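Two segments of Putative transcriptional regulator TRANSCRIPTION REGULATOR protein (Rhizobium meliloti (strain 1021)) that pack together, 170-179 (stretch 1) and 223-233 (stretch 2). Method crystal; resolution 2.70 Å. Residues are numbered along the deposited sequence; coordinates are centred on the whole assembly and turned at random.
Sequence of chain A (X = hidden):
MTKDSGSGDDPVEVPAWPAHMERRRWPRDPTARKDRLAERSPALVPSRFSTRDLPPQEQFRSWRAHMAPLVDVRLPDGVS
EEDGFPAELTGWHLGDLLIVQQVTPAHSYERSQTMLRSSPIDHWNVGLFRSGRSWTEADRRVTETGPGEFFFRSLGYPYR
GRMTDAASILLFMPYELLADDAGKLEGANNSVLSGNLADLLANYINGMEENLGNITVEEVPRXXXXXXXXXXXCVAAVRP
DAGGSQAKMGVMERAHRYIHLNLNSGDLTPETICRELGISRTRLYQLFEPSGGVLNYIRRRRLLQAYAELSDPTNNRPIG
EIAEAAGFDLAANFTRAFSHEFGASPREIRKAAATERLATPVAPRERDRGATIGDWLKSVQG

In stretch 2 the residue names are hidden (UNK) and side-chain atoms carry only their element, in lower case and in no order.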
ATOM      1  N   LEU A 170      -8.704   3.758   1.175  1.00 65.68           N
ATOM      2  CA  LEU A 170      -7.477   3.099   0.711  1.00 66.57           C
ATOM      3  C   LEU A 170      -7.304   1.711   1.344  1.00 65.71           C
ATOM      4  O   LEU A 170      -7.391   1.573   2.564  1.00 66.42           O
ATOM      5  CB  LEU A 170      -6.263   3.943   1.095  1.00 68.52           C
ATOM      6  CG  LEU A 170      -6.035   5.345   0.513  1.00 69.52           C
ATOM      7  CD1 LEU A 170      -4.770   5.925   1.139  1.00 70.25           C
ATOM      8  CD2 LEU A 170      -5.913   5.327  -1.005  1.00 68.93           C
ATOM      9  N   LEU A 171      -7.049   0.703   0.510  1.00 63.64           N
ATOM     10  CA  LEU A 171      -6.677  -0.649   0.957  1.00 63.52           C
ATOM     11  C   LEU A 171      -5.167  -0.848   0.805  1.00 61.48           C
ATOM     12  O   LEU A 171      -4.599  -0.612  -0.271  1.00 59.56           O
ATOM     13  CB  LEU A 171      -7.373  -1.719   0.106  1.00 64.68           C
ATOM     14  CG  LEU A 171      -8.883  -1.636  -0.086  1.00 66.04           C
ATOM     15  CD1 LEU A 171      -9.354  -2.698  -1.069  1.00 67.64           C
ATOM     16  CD2 LEU A 171      -9.590  -1.784   1.246  1.00 66.60           C
ATOM     17  N   PHE A 172      -4.525  -1.276   1.883  1.00 61.33           N
ATOM     18  CA  PHE A 172      -3.127  -1.674   1.841  1.00 61.28           C
ATOM     19  C   PHE A 172      -3.105  -3.160   2.179  1.00 61.55           C
ATOM     20  O   PHE A 172      -3.496  -3.555   3.268  1.00 60.81           O
ATOM     21  CB  PHE A 172      -2.302  -0.898   2.857  1.00 61.64           C
ATOM     22  CG  PHE A 172      -2.204   0.582   2.587  1.00 61.42           C
ATOM     23  CD1 PHE A 172      -1.236   1.083   1.725  1.00 60.38           C
ATOM     24  CD2 PHE A 172      -3.033   1.495   3.265  1.00 62.77           C
ATOM     25  CE1 PHE A 172      -1.124   2.454   1.493  1.00 60.82           C
ATOM     26  CE2 PHE A 172      -2.917   2.869   3.050  1.00 62.04           C
ATOM     27  CZ  PHE A 172      -1.963   3.351   2.159  1.00 60.89           C
ATOM     28  N   MET A 173      -2.665  -3.970   1.219  1.00 62.37           N
ATOM     29  CA  MET A 173      -2.683  -5.430   1.324  1.00 65.16           C
ATOM     30  C   MET A 173      -1.223  -5.920   1.360  1.00 67.57           C
ATOM     31  O   MET A 173      -0.435  -5.552   0.477  1.00 68.89           O
ATOM     32  CB  MET A 173      -3.429  -6.031   0.118  1.00 63.89           C
ATOM     33  CG  MET A 173      -4.956  -5.845   0.149  1.00 63.50           C
ATOM     34  SD  MET A 173      -5.829  -5.993  -1.429  1.00 58.87           S
ATOM     35  CE  MET A 173      -5.085  -4.596  -2.235  1.00 58.45           C
ATOM     36  N   PRO A 174      -0.845  -6.731   2.377  1.00 69.01           N
ATOM     37  CA  PRO A 174       0.549  -7.194   2.456  1.00 69.38           C
ATOM     38  C   PRO A 174       0.933  -8.081   1.274  1.00 70.54           C
ATOM     39  O   PRO A 174       0.087  -8.832   0.791  1.00 71.41           O
ATOM     40  CB  PRO A 174       0.591  -8.005   3.752  1.00 71.16           C
ATOM     41  CG  PRO A 174      -0.665  -7.701   4.478  1.00 71.25           C
ATOM     42  CD  PRO A 174      -1.668  -7.293   3.463  1.00 70.47           C
ATOM     43  N   TYR A 175       2.195  -8.000   0.838  1.00 70.74           N
ATOM     44  CA  TYR A 175       2.655  -8.656  -0.401  1.00 72.80           C
ATOM     45  C   TYR A 175       2.020 -10.013  -0.656  1.00 76.34           C
ATOM     46  O   TYR A 175       1.563 -10.301  -1.759  1.00 76.72           O
ATOM     47  CB  TYR A 175       4.180  -8.864  -0.417  1.00 74.12           C
ATOM     48  CG  TYR A 175       4.654  -9.323  -1.779  1.00 73.00           C
ATOM     49  CD1 TYR A 175       4.701  -8.428  -2.835  1.00 71.23           C
ATOM     50  CD2 TYR A 175       4.997 -10.645  -2.026  1.00 73.50           C
ATOM     51  CE1 TYR A 175       5.092  -8.818  -4.096  1.00 71.61           C
ATOM     52  CE2 TYR A 175       5.391 -11.046  -3.295  1.00 75.72           C
ATOM     53  CZ  TYR A 175       5.431 -10.117  -4.330  1.00 73.81           C
ATOM     54  OH  TYR A 175       5.814 -10.450  -5.609  1.00 75.80           O
ATOM     55  N   GLU A 176       2.014 -10.835   0.381  1.00 80.83           N
ATOM     56  CA  GLU A 176       1.638 -12.226   0.266  1.00 85.02           C
ATOM     57  C   GLU A 176       0.163 -12.450  -0.053  1.00 84.63           C
ATOM     58  O   GLU A 176      -0.177 -13.438  -0.704  1.00 85.14           O
ATOM     59  CB  GLU A 176       2.018 -12.944   1.550  1.00 89.85           C
ATOM     60  CG  GLU A 176       1.858 -14.447   1.489  1.00 98.69           C
ATOM     61  CD  GLU A 176       2.704 -15.144   0.424  1.00102.37           C
ATOM     62  OE1 GLU A 176       3.817 -14.655   0.106  1.00102.24           O
ATOM     63  OE2 GLU A 176       2.248 -16.197  -0.082  1.00104.60           O
ATOM     64  N   LEU A 177      -0.698 -11.537   0.383  1.00 82.44           N
ATOM     65  CA  LEU A 177      -2.135 -11.618   0.087  1.00 83.41           C
ATOM     66  C   LEU A 177      -2.409 -11.868  -1.399  1.00 82.20           C
ATOM     67  O   LEU A 177      -3.244 -12.704  -1.754  1.00 85.39           O
ATOM     68  CB  LEU A 177      -2.863 -10.340   0.539  1.00 83.33           C
ATOM     69  CG  LEU A 177      -4.171 -10.531   1.307  1.00 88.12           C
ATOM     70  CD1 LEU A 177      -5.185 -11.307   0.483  1.00 91.18           C
ATOM     71  CD2 LEU A 177      -3.928 -11.224   2.648  1.00 91.65           C
ATOM     72  N   LEU A 178      -1.677 -11.152  -2.249  1.00 79.36           N
ATOM     73  CA  LEU A 178      -1.866 -11.193  -3.693  1.00 80.51           C
ATOM     74  C   LEU A 178      -0.664 -11.757  -4.467  1.00 80.81           C
ATOM     75  O   LEU A 178      -0.660 -11.722  -5.697  1.00 82.89           O
ATOM     76  CB  LEU A 178      -2.188  -9.780  -4.204  1.00 78.55           C
ATOM     77  CG  LEU A 178      -3.397  -9.054  -3.595  1.00 77.99           C
ATOM     78  CD1 LEU A 178      -3.358  -7.547  -3.835  1.00 75.34           C
ATOM     79  CD2 LEU A 178      -4.685  -9.639  -4.151  1.00 81.10           C
ATOM     80  N   ALA A 179       0.330 -12.304  -3.766  1.00 81.15           N
ATOM     81  CA  ALA A 179       1.560 -12.804  -4.401  1.00 81.43           C
ATOM     82  C   ALA A 179       1.308 -13.866  -5.487  1.00 84.19           C
ATOM     83  O   ALA A 179       2.065 -13.957  -6.459  1.00 80.58           O
ATOM     84  CB  ALA A 179       2.521 -13.336  -3.346  1.00 81.28           C
ATOM     85  N   UNK A 223     -14.152 -11.435   4.601  1.00102.94           N
ATOM     86  CA  UNK A 223     -14.111 -10.089   4.018  1.00 97.03           C
ATOM     87  C   UNK A 223     -12.801  -9.927   3.260  1.00 91.72           C
ATOM     88  O   UNK A 223     -12.803  -9.530   2.091  1.00 88.25           O
ATOM     89  c   UNK A 223     -15.840  -8.124   6.917  1.00101.79           C
ATOM     90  c   UNK A 223     -15.682  -8.967   5.667  1.00101.12           C
ATOM     91  c   UNK A 223     -14.271  -8.960   5.076  1.00 96.72           C
ATOM     92  c   UNK A 223     -14.011  -7.584   4.463  1.00 93.68           C
ATOM     93  N   UNK A 224     -11.696 -10.269   3.922  1.00 90.46           N
ATOM     94  CA  UNK A 224     -10.364 -10.160   3.315  1.00 88.66           C
ATOM     95  C   UNK A 224     -10.298 -10.959   2.017  1.00 89.03           C
ATOM     96  O   UNK A 224      -9.737 -10.497   1.025  1.00 88.06           O
ATOM     97  c   UNK A 224      -7.869 -10.540   3.580  1.00 85.88           C
ATOM     98  c   UNK A 224      -9.235 -10.635   4.268  1.00 89.13           C
ATOM     99  c   UNK A 224      -9.244  -9.830   5.567  1.00 89.22           C
ATOM    100  N   UNK A 225     -10.891 -12.147   2.030  1.00 93.09           N
ATOM    101  CA  UNK A 225     -10.874 -13.023   0.864  1.00 95.38           C
ATOM    102  C   UNK A 225     -11.659 -12.463  -0.339  1.00 93.42           C
ATOM    103  O   UNK A 225     -11.162 -12.541  -1.465  1.00 92.76           O
ATOM    104  c   UNK A 225     -10.793 -16.922   1.070  1.00109.75           C
ATOM    105  c   UNK A 225     -10.541 -15.519   0.530  1.00103.81           C
ATOM    106  n   UNK A 225      -9.676 -17.799   0.703  1.00110.52           N
ATOM    107  n   UNK A 225     -10.910 -19.770   0.459  1.00120.01           N
ATOM    108  n   UNK A 225      -8.639 -19.757   0.090  1.00119.69           N
ATOM    109  c   UNK A 225     -11.350 -14.442   1.227  1.00100.63           C
ATOM    110  c   UNK A 225      -9.755 -19.101   0.420  1.00116.67           C
ATOM    111  N   UNK A 226     -12.843 -11.883  -0.122  1.00 92.10           N
ATOM    112  CA  UNK A 226     -13.629 -11.371  -1.271  1.00 92.37           C
ATOM    113  C   UNK A 226     -12.988 -10.077  -1.792  1.00 89.19           C
ATOM    114  O   UNK A 226     -13.013  -9.825  -2.996  1.00 89.52           O
ATOM    115  c   UNK A 226     -15.696 -11.810   0.234  1.00 96.85           C
ATOM    116  c   UNK A 226     -15.186 -11.211  -1.062  1.00 94.36           C
ATOM    117  o   UNK A 226     -15.590  -9.837  -1.149  1.00 92.52           O
ATOM    118  N   UNK A 227     -12.401  -9.279  -0.897  1.00 86.51           N
ATOM    119  CA  UNK A 227     -11.613  -8.115  -1.316  1.00 83.13           C
ATOM    120  C   UNK A 227     -10.397  -8.547  -2.144  1.00 80.23           C
ATOM    121  O   UNK A 227     -10.101  -7.931  -3.159  1.00 78.58           O
ATOM    122  c   UNK A 227     -10.190  -6.140  -0.535  1.00 80.53           C
ATOM    123  c   UNK A 227     -11.203  -7.217  -0.118  1.00 83.52           C
ATOM    124  c   UNK A 227     -12.457  -6.550   0.466  1.00 85.31           C
ATOM    125  c   UNK A 227     -12.226  -5.730   1.722  1.00 84.79           C
ATOM    126  N   UNK A 228      -9.710  -9.606  -1.733  1.00 81.11           N
ATOM    127  CA  UNK A 228      -8.621 -10.157  -2.553  1.00 81.10           C
ATOM    128  C   UNK A 228      -9.137 -10.535  -3.951  1.00 81.80           C
ATOM    129  O   UNK A 228      -8.583 -10.096  -4.960  1.00 81.33           O
ATOM    130  n   UNK A 228      -8.475 -16.382  -2.036  1.00 99.63           N
ATOM    131  c   UNK A 228      -7.976 -11.372  -1.873  1.00 82.82           C
ATOM    132  c   UNK A 228      -7.514 -15.523  -1.706  1.00 96.04           C
ATOM    133  n   UNK A 228      -6.663 -15.850  -0.731  1.00 96.75           N
ATOM    134  c   UNK A 228      -6.412 -13.328  -2.085  1.00 87.01           C
ATOM    135  c   UNK A 228      -6.797 -11.970  -2.631  1.00 83.36           C
ATOM    136  n   UNK A 228      -7.424 -14.353  -2.347  1.00 91.78           N
ATOM    137  N   UNK A 229     -10.199 -11.334  -3.994  1.00 82.86           N
ATOM    138  CA  UNK A 229     -10.752 -11.817  -5.258  1.00 84.73           C
ATOM    139  C   UNK A 229     -11.240 -10.660  -6.143  1.00 82.63           C
ATOM    140  O   UNK A 229     -10.860 -10.570  -7.315  1.00 82.81           O
ATOM    141  c   UNK A 229     -11.862 -12.861  -5.015  1.00 88.79           C
ATOM    142  o   UNK A 229     -10.098 -14.280  -4.155  1.00 89.76           O
ATOM    143  c   UNK A 229     -11.316 -14.188  -4.457  1.00 91.94           C
ATOM    144  o   UNK A 229     -12.105 -15.148  -4.319  1.00 95.62           O
ATOM    145  N   UNK A 230     -12.052  -9.768  -5.570  1.00 79.57           N
ATOM    146  CA  UNK A 230     -12.489  -8.556  -6.264  1.00 76.20           C
ATOM    147  C   UNK A 230     -11.301  -7.750  -6.836  1.00 75.31           C
ATOM    148  O   UNK A 230     -11.345  -7.320  -7.996  1.00 76.02           O
ATOM    149  s   UNK A 230     -15.599  -7.080  -3.899  1.00 68.59           S
ATOM    150  c   UNK A 230     -14.743  -8.103  -5.100  1.00 73.01           C
ATOM    151  c   UNK A 230     -17.129  -7.978  -3.794  1.00 76.25           C
ATOM    152  c   UNK A 230     -13.317  -7.656  -5.333  1.00 72.45           C
ATOM    153  N   UNK A 231     -10.250  -7.559  -6.040  1.00 74.60           N
ATOM    154  CA  UNK A 231      -9.100  -6.764  -6.482  1.00 74.87           C
ATOM    155  C   UNK A 231      -8.409  -7.430  -7.661  1.00 78.41           C
ATOM    156  O   UNK A 231      -8.233  -6.824  -8.719  1.00 81.65           O
ATOM    157  c   UNK A 231      -8.080  -6.521  -5.347  1.00 73.46           C
ATOM    158  c   UNK A 231      -8.604  -5.460  -4.381  1.00 72.75           C
ATOM    159  c   UNK A 231      -6.719  -6.094  -5.891  1.00 72.28           C
ATOM    160  N   UNK A 232      -8.021  -8.678  -7.472  1.00 80.42           N
ATOM    161  CA  UNK A 232      -7.300  -9.408  -8.502  1.00 82.59           C
ATOM    162  C   UNK A 232      -8.127  -9.545  -9.809  1.00 83.02           C
ATOM    163  O   UNK A 232      -7.565  -9.509 -10.912  1.00 80.71           O
ATOM    164  c   UNK A 232      -6.786 -10.765  -7.938  1.00 86.84           C
ATOM    165  c   UNK A 232      -5.697 -11.338  -8.815  1.00 88.83           C
ATOM    166  c   UNK A 232      -7.908 -11.780  -7.761  1.00 90.43           C
ATOM    167  N   UNK A 233      -9.450  -9.664  -9.677  1.00 84.13           N
ATOM    168  CA  UNK A 233     -10.376  -9.611 -10.826  1.00 86.17           C
ATOM    169  C   UNK A 233     -10.385  -8.253 -11.550  1.00 85.32           C
ATOM    170  O   UNK A 233     -10.401  -8.213 -12.776  1.00 86.79           O
ATOM    171  c   UNK A 233     -11.789  -9.970 -10.390  1.00 87.63           C
TER

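Position 223 carries four side-chain carbons, forked at the first, with one arm two carbons long. That branching is isoleucine, I223; its side chain is out of reach of stretch 1. Position 224 has three carbons, one bearing the other two, and they reach L177; its CA-to-CB bond lies sideways. This is valine: V224 CG1 is 4.1 Å from L177 CD2.

At 225, three carbons lead to a nitrogen and then to a carbon bearing two more nitrogens, a guanidinium: R225, exposed, with its CA-to-CB bond pointing away from stretch 1. Position 226 shows one carbon carrying an oxygen and a carbon, hence T226, out of reach.

Position 227 repeats the pattern of 223, four carbons forked at the first with one longer arm, but here CA-to-CB points toward the strand and the side chain meets L171 and M173. It is I227: its CG2 is 3.6 Å from L171 CD1 and 4.5 Å from M173 SD.

Position 228 again ends in a guanidinium beyond three carbons, and those carbons lie against L177 and L178. In R228, CG sits 3.5 Å from L178 CD2, and CD is 3.5 Å from L177 CD1 and 3.2 Å from L177 O. The last is a contact with a carbon, not a hydrogen bond.

Position 229 has two carbons, the second carrying two oxygens: a carboxylate bonded directly to CB, so D229. It makes no contact with stretch 1, but its OD1 forms a salt bridge with R228 NE at 3.2 Å, a hydrogen bond with an N-H...O angle of 157°.

The unbranched carbon, carbon, sulfur, carbon chain at 230 is methionine; M230 touches nothing on stretch 1. Position 231 has one carbon carrying two, placed among L171, M173 and L178. It is V231, with CG2 4.1 Å from M173 SD and CG1 4.2 Å from L178 CD1. Position 232 has the same three-carbon fork, with its CB 4.5 Å from L178 CD2; it is V232. A single carbon at 233 identifies A233, out of reach.

The contact is apolar packing without a cross-stretch hydrogen bond, burying 381 Å² in all. The strand's N-to-C direction makes a 99° angle with the helix, and the axes approach to 11.2 Å, a gap bridged by side chains. L171 and M173, alternate strand residues, have CA-to-CB bonds pointing toward the helix, and both touch I227 and V231, one helical turn apart. After P174, L177 and L178 bring their side-chain ends nearer to the helix and cover V224, the R228 carbons and V231, extending the contact beyond the strand.

Stretch 2 (223-233) IVRTIRDMVVA
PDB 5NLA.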